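Local coordinates for AA9 family lytic polysaccharide monooxygenase D (Myceliophthora thermophila, PDB 5UFV), which breaks down cellulose by copper-dependent oxidation of its glycosidic bonds at C1, using a reducing agent and dioxygen or hydrogen peroxide, at residues A[44-49]-A[154-159]; A[114-117]-A[122-125]; A[166-171]-A[195-200]. All coordinates share one frame; numbering follows the deposited sequence.

Contact 1. Residues A[44-49]-A[154-159]; sequences PKLRCN and RHELIA
Arg-154 reaches from its strand to two backbone carbonyls of the short helix about 45-48. Its chain is extended from CG to NE, with CG anti to the backbone N (chi1 169°). Arg-154 NH2 gives a nearly straight bond to Leu-46 O at 2.9 Å, and Arg-154 NE a more bent one to Arg-47 O at 2.8 Å. Both oxygens lie at the edge of the guanidinium, close to its plane. NH1 and NH2 also grip the carboxylate of Glu-156 end-on, with Arg-154 NH1 2.7 Å from Glu-156 OE1 in a salt bridge. They meet both oxygens from above the carboxylate plane. Leu-46 CD1 packs at 3.7 Å from both Arg-154 NH2 and Glu-156 OE2. Trp-83 and Tyr-196 are further partners of the buried carboxylate. With an alanine here the two carbonyls lose their donor, and the Glu-156 carboxylate would probably be left without its counter-charge.

The other side is looser. Arg-47 gives only its carbonyl to this contact; its CB points away, and its partly exposed guanidinium bonds to Ile-193 O and Asp-95 O. The disulfide Cys-48 to Cys-172 ties the helix to strand 167-177. This is a loop helix fastened onto the beta-sandwich core of an AA9 monooxygenase.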
# COMPACT_ATOMS: atom_id res chain seq x y z
N PRO A 44 -1.12 7.60 13.59
CA PRO A 44 0.25 7.51 13.04
C PRO A 44 0.66 6.10 12.59
O PRO A 44 1.54 5.94 11.72
CB PRO A 44 1.14 7.96 14.21
CG PRO A 44 0.24 8.68 15.15
CD PRO A 44 -1.16 8.18 14.94
N LYS A 45 0.03 5.09 13.20
CA LYS A 45 0.23 3.72 12.82
C LYS A 45 -0.16 3.51 11.37
O LYS A 45 0.33 2.58 10.74
CB LYS A 45 -0.61 2.78 13.67
CG LYS A 45 -0.37 2.87 15.16
CD LYS A 45 0.67 1.90 15.65
CE LYS A 45 1.05 2.25 17.09
NZ LYS A 45 2.02 1.29 17.69
N LEU A 46 -1.02 4.36 10.83
CA LEU A 46 -1.34 4.29 9.39
C LEU A 46 -0.13 4.30 8.44
O LEU A 46 -0.16 3.65 7.42
CB LEU A 46 -2.29 5.41 9.00
CG LEU A 46 -2.84 5.33 7.58
CD1 LEU A 46 -3.62 4.04 7.35
CD2 LEU A 46 -3.71 6.53 7.31
N ARG A 47 0.95 4.98 8.80
CA ARG A 47 2.08 5.11 7.92
C ARG A 47 2.76 3.78 7.62
O ARG A 47 2.80 3.34 6.47
CB ARG A 47 3.11 6.09 8.51
CG ARG A 47 4.20 6.49 7.52
CD ARG A 47 5.16 7.51 8.11
NE ARG A 47 4.41 8.71 8.39
CZ ARG A 47 4.83 9.72 9.12
NH1 ARG A 47 6.05 9.73 9.65
NH2 ARG A 47 4.01 10.72 9.32
N CYS A 48 3.31 3.15 8.64
CA CYS A 48 4.05 1.91 8.46
C CYS A 48 3.71 0.95 9.58
O CYS A 48 4.55 0.14 10.00
CB CYS A 48 5.55 2.20 8.46
SG CYS A 48 6.17 3.16 7.04
N ASN A 49 2.47 1.01 10.06
CA ASN A 49 1.98 0.12 11.10
C ASN A 49 2.90 0.17 12.31
O ASN A 49 3.15 -0.85 12.95
CB ASN A 49 1.87 -1.32 10.57
CG ASN A 49 0.69 -2.08 11.11
OD1 ASN A 49 0.15 -1.79 12.16
ND2 ASN A 49 0.30 -3.10 10.40
N ARG A 154 5.32 1.41 0.21
CA ARG A 154 4.27 1.12 1.21
C ARG A 154 3.07 0.46 0.56
O ARG A 154 2.49 1.01 -0.40
CB ARG A 154 3.84 2.44 1.89
CG ARG A 154 2.60 2.38 2.76
CD ARG A 154 2.39 3.74 3.39
NE ARG A 154 1.21 3.75 4.24
CZ ARG A 154 -0.05 3.77 3.78
NH1 ARG A 154 -0.30 3.85 2.46
NH2 ARG A 154 -1.06 3.73 4.65
N HIS A 155 2.69 -0.72 1.06
CA HIS A 155 1.51 -1.41 0.55
C HIS A 155 0.42 -1.23 1.54
O HIS A 155 0.66 -1.33 2.72
CB HIS A 155 1.78 -2.90 0.35
CG HIS A 155 2.71 -3.17 -0.78
ND1 HIS A 155 4.08 -3.00 -0.67
CD2 HIS A 155 2.48 -3.52 -2.07
CE1 HIS A 155 4.65 -3.26 -1.83
NE2 HIS A 155 3.70 -3.57 -2.70
N GLU A 156 -0.78 -0.96 1.04
CA GLU A 156 -1.89 -0.65 1.89
C GLU A 156 -3.11 -1.24 1.26
O GLU A 156 -3.38 -1.01 0.07
CB GLU A 156 -2.05 0.87 2.02
CG GLU A 156 -3.28 1.36 2.78
CD GLU A 156 -3.41 2.90 2.78
OE1 GLU A 156 -2.94 3.57 1.81
OE2 GLU A 156 -3.97 3.47 3.76
N LEU A 157 -3.82 -2.03 2.07
CA LEU A 157 -5.11 -2.57 1.74
C LEU A 157 -6.07 -1.95 2.70
O LEU A 157 -5.79 -1.89 3.89
CB LEU A 157 -5.17 -4.08 1.97
CG LEU A 157 -4.15 -4.92 1.21
CD1 LEU A 157 -4.48 -6.39 1.42
CD2 LEU A 157 -4.11 -4.58 -0.27
N ILE A 158 -7.20 -1.47 2.17
CA ILE A 158 -8.25 -0.87 2.98
C ILE A 158 -9.49 -1.73 2.83
O ILE A 158 -10.13 -1.72 1.77
CB ILE A 158 -8.56 0.54 2.52
CG1 ILE A 158 -7.29 1.37 2.45
CG2 ILE A 158 -9.53 1.18 3.48
CD1 ILE A 158 -7.56 2.78 1.95
N ALA A 159 -9.82 -2.50 3.86
CA ALA A 159 -11.00 -3.33 3.82
C ALA A 159 -12.23 -2.48 4.16
O ALA A 159 -12.20 -1.64 5.07
CB ALA A 159 -10.88 -4.51 4.77

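Contact 2. Residues A[114-117]-A[122-125]; sequences TTVF and TPSG
Val-116 sets its two methyls against the backbone and ring of the 122-125 segment. CG1 does most of the touching. Val-116 CG1 lies 3.5 Å from Pro-123 O and equally far from Gly-125 N, so it rests on the turn of backbone between them. With CG1 anti to the backbone N (chi1 176°), this methyl is put against the 123-125 backbone. Val-116 CG2 also lies near Pro-123 O, at 3.8 Å. It reaches the ring more loosely, with Val-116 CG2 4.3 Å from Pro-123 CG. Pro-123 follows a cis peptide bond, and its ring forms the exposed border of the patch. Gly-125 is the tight point. A CB there would fall about 3.0 Å from Val-116 CG1, so the missing side chain suits the close approach.

No direct hydrogen bond joins the two segments. A water does it instead: it donates to Phe-117 O at 2.8 Å and accepts from Gly-125 N at 2.9 Å. Outside the pair, Asp-112 OD1 takes the backbone N-H groups of Thr-114 and Val-116. Phe-117 has its CB pointing away, and its ring stacks with that of His-211. The CB of Ser-124 also points away, and its OG bonds to Ser-76 O and Trp-126 N.

Both segments belong to the long loop between strands 101-107 and 136-141. They meet through methyl-to-backbone and methyl-to-ring packing. Nothing charged takes part, and the one polar link between them runs through the water.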
# COMPACT_ATOMS: atom_id res chain seq x y z
N THR A 114 -25.14 -3.60 -10.78
CA THR A 114 -26.54 -4.04 -10.88
C THR A 114 -26.70 -5.54 -10.66
O THR A 114 -27.79 -5.98 -10.30
CB THR A 114 -27.13 -3.66 -12.24
OG1 THR A 114 -26.28 -4.15 -13.28
CG2 THR A 114 -27.24 -2.15 -12.39
N THR A 115 -25.66 -6.33 -10.93
CA THR A 115 -25.53 -7.72 -10.45
C THR A 115 -24.39 -7.89 -9.41
O THR A 115 -24.44 -8.75 -8.55
CB THR A 115 -25.32 -8.73 -11.61
OG1 THR A 115 -24.06 -8.49 -12.27
CG2 THR A 115 -26.46 -8.64 -12.62
N VAL A 116 -23.35 -7.08 -9.53
CA VAL A 116 -22.23 -7.04 -8.60
C VAL A 116 -22.17 -5.63 -8.00
O VAL A 116 -21.81 -4.66 -8.68
CB VAL A 116 -20.89 -7.37 -9.33
CG1 VAL A 116 -19.69 -7.23 -8.39
CG2 VAL A 116 -20.93 -8.76 -9.94
N PHE A 117 -22.52 -5.51 -6.73
CA PHE A 117 -22.45 -4.24 -6.04
C PHE A 117 -21.16 -4.10 -5.24
O PHE A 117 -20.36 -5.05 -5.13
CB PHE A 117 -23.63 -4.11 -5.08
CG PHE A 117 -24.96 -4.37 -5.72
CD1 PHE A 117 -25.65 -3.34 -6.34
CD2 PHE A 117 -25.52 -5.65 -5.70
CE1 PHE A 117 -26.88 -3.59 -6.93
CE2 PHE A 117 -26.75 -5.90 -6.29
CZ PHE A 117 -27.44 -4.86 -6.91
N THR A 122 -19.29 -12.69 -3.35
CA THR A 122 -18.89 -13.44 -4.56
C THR A 122 -19.93 -13.26 -5.65
O THR A 122 -21.13 -13.34 -5.38
CB THR A 122 -18.72 -14.96 -4.34
OG1 THR A 122 -19.99 -15.52 -4.01
CG2 THR A 122 -17.74 -15.28 -3.21
N PRO A 123 -19.50 -13.00 -6.89
CA PRO A 123 -18.10 -12.70 -7.22
C PRO A 123 -17.75 -11.20 -7.01
O PRO A 123 -18.24 -10.33 -7.73
CB PRO A 123 -18.05 -13.04 -8.71
CG PRO A 123 -19.42 -12.68 -9.22
CD PRO A 123 -20.38 -12.81 -8.06
N SER A 124 -16.90 -10.92 -6.03
CA SER A 124 -16.53 -9.53 -5.72
C SER A 124 -16.08 -8.71 -6.94
O SER A 124 -15.33 -9.16 -7.78
CB SER A 124 -15.40 -9.50 -4.66
OG SER A 124 -14.85 -8.20 -4.58
N GLY A 125 -16.53 -7.47 -7.02
CA GLY A 125 -16.05 -6.58 -8.07
C GLY A 125 -14.77 -5.82 -7.75
O GLY A 125 -14.43 -4.87 -8.46
O HOH W 1 -18.04 -6.58 -4.66

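Contact 3. Residues A[166-171]-A[195-200]; sequences PQFYPE and GYCQQS
Different first torsions bring Phe-168 and Tyr-196 together. Phe-168 has CG anti to its carbonyl carbon (chi1 -57°), and its ring leaves the strand toward the loop. Tyr-196 has CG between the backbone N and the carbonyl carbon (chi1 76°), and its ring runs back toward the strand. The two side chains slide past each other in opposite directions, and Tyr-196 OH ends 3.8 Å from Phe-168 CE2. The hydroxyl is hydrogen-bonded to Glu-156 on strand 149-159.

Cys-197 SG makes a sulfur-aromatic contact with the same phenylalanine, 5.4 Å from the Phe-168 ring centroid, approached obliquely. It also lies 3.7 Å above one face of the Tyr-196 ring, toward the rim, so one sulfur touches both rings. Farther along, the bent chain of Gln-199 lays NE2 against Pro-166 CG at 3.6 Å, while its OE1 accepts from Ala-41 N. NE2 also makes a weak bond to Leu-39 O.

The strand shows its other side to the copper. There Tyr-169 OH donates to Gln-167 OE1 at 2.6 Å. Tyr-169 belongs to the copper site with the methylated His-1 and His-75, and Gln-167 probably helps bind dioxygen. The loop thus packs behind a strand that carries the copper site typical of AA9 enzymes.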
# COMPACT_ATOMS: atom_id res chain seq x y z
N PRO A 166 -13.95 1.61 8.17
CA PRO A 166 -12.77 1.27 7.38
C PRO A 166 -11.65 0.65 8.23
O PRO A 166 -11.55 0.93 9.41
CB PRO A 166 -12.31 2.62 6.86
CG PRO A 166 -12.73 3.57 7.94
CD PRO A 166 -14.07 3.06 8.35
N GLN A 167 -10.85 -0.20 7.60
CA GLN A 167 -9.82 -0.97 8.24
C GLN A 167 -8.63 -0.92 7.32
O GLN A 167 -8.68 -1.50 6.26
CB GLN A 167 -10.24 -2.41 8.35
CG GLN A 167 -11.36 -2.71 9.32
CD GLN A 167 -11.61 -4.21 9.41
OE1 GLN A 167 -11.01 -4.99 8.69
NE2 GLN A 167 -12.50 -4.61 10.29
N PHE A 168 -7.57 -0.25 7.75
CA PHE A 168 -6.34 -0.09 7.00
C PHE A 168 -5.29 -1.10 7.44
O PHE A 168 -5.13 -1.33 8.62
CB PHE A 168 -5.78 1.29 7.23
CG PHE A 168 -6.73 2.42 6.89
CD1 PHE A 168 -7.66 2.88 7.80
CD2 PHE A 168 -6.62 3.09 5.67
CE1 PHE A 168 -8.49 3.94 7.49
CE2 PHE A 168 -7.45 4.16 5.35
CZ PHE A 168 -8.39 4.59 6.26
N TYR A 169 -4.58 -1.68 6.49
CA TYR A 169 -3.54 -2.67 6.76
C TYR A 169 -2.33 -2.30 5.93
O TYR A 169 -2.30 -2.62 4.74
CB TYR A 169 -4.01 -4.07 6.34
CG TYR A 169 -5.28 -4.55 7.02
CD1 TYR A 169 -6.53 -4.16 6.57
CD2 TYR A 169 -5.20 -5.41 8.10
CE1 TYR A 169 -7.68 -4.63 7.18
CE2 TYR A 169 -6.34 -5.87 8.73
CZ TYR A 169 -7.56 -5.48 8.27
OH TYR A 169 -8.66 -5.97 8.94
N PRO A 170 -1.33 -1.60 6.54
CA PRO A 170 -0.17 -1.12 5.80
C PRO A 170 1.15 -1.70 6.28
O PRO A 170 1.28 -2.06 7.44
CB PRO A 170 -0.18 0.37 6.14
CG PRO A 170 -0.61 0.37 7.59
CD PRO A 170 -1.51 -0.83 7.78
N GLU A 171 2.14 -1.74 5.39
CA GLU A 171 3.52 -2.12 5.74
C GLU A 171 4.47 -1.37 4.81
O GLU A 171 4.09 -1.06 3.68
CB GLU A 171 3.73 -3.62 5.58
CG GLU A 171 3.31 -4.49 6.76
CD GLU A 171 1.85 -4.92 6.73
OE1 GLU A 171 1.29 -5.14 5.64
OE2 GLU A 171 1.26 -5.06 7.81
N GLY A 195 -2.89 11.67 6.57
CA GLY A 195 -3.14 12.97 5.95
C GLY A 195 -3.82 12.93 4.59
O GLY A 195 -4.61 13.82 4.27
N TYR A 196 -3.52 11.92 3.79
CA TYR A 196 -4.06 11.86 2.43
C TYR A 196 -5.59 11.69 2.34
O TYR A 196 -6.19 11.89 1.27
CB TYR A 196 -3.36 10.76 1.63
CG TYR A 196 -3.78 9.34 1.94
CD1 TYR A 196 -4.83 8.74 1.25
CD2 TYR A 196 -3.12 8.59 2.91
CE1 TYR A 196 -5.21 7.45 1.51
CE2 TYR A 196 -3.49 7.28 3.18
CZ TYR A 196 -4.54 6.71 2.48
OH TYR A 196 -4.94 5.41 2.74
N CYS A 197 -6.20 11.27 3.45
CA CYS A 197 -7.64 11.13 3.51
C CYS A 197 -8.08 11.52 4.89
O CYS A 197 -7.27 11.48 5.79
CB CYS A 197 -8.07 9.70 3.20
SG CYS A 197 -7.48 8.42 4.35
N GLN A 198 -9.35 11.93 5.03
CA GLN A 198 -9.98 12.16 6.34
C GLN A 198 -10.93 11.03 6.65
O GLN A 198 -11.51 10.43 5.76
CB GLN A 198 -10.77 13.48 6.38
CG GLN A 198 -10.01 14.69 5.89
CD GLN A 198 -8.82 14.98 6.78
OE1 GLN A 198 -8.99 15.27 7.97
NE2 GLN A 198 -7.62 14.90 6.22
N GLN A 199 -11.13 10.78 7.94
CA GLN A 199 -12.00 9.70 8.38
C GLN A 199 -13.39 9.77 7.76
O GLN A 199 -13.96 8.74 7.43
CB GLN A 199 -12.12 9.72 9.92
CG GLN A 199 -12.76 8.47 10.53
CD GLN A 199 -11.91 7.22 10.35
OE1 GLN A 199 -10.74 7.30 10.01
NE2 GLN A 199 -12.51 6.07 10.59
N SER A 200 -13.92 10.99 7.61
CA SER A 200 -15.29 11.19 7.18
C SER A 200 -15.45 11.36 5.65
O SER A 200 -16.56 11.60 5.17
CB SER A 200 -15.87 12.40 7.89
OG SER A 200 -15.31 13.59 7.38

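From the N terminus, the chain first passes segment 44-49, with its short helix. Contact 1 joins it to strand 149-159 and closes a loop of 104 residues. Contact 2 is nested inside that loop: it draws together two parts of one excursion between strands 101-107 and 136-141, with only four residues between them. Contact 3 follows in series, with 23 residues between its segments, and ties strand 167-177 to the later loop 195-200. Contacts 1 and 3 touch, both through the neighbouring strands 149-159 and 167-177 and through Glu-156 with Tyr-196. Contact 2 stands apart, its centre about 26 Å from that of contact 1 and about 24 Å from that of contact 3.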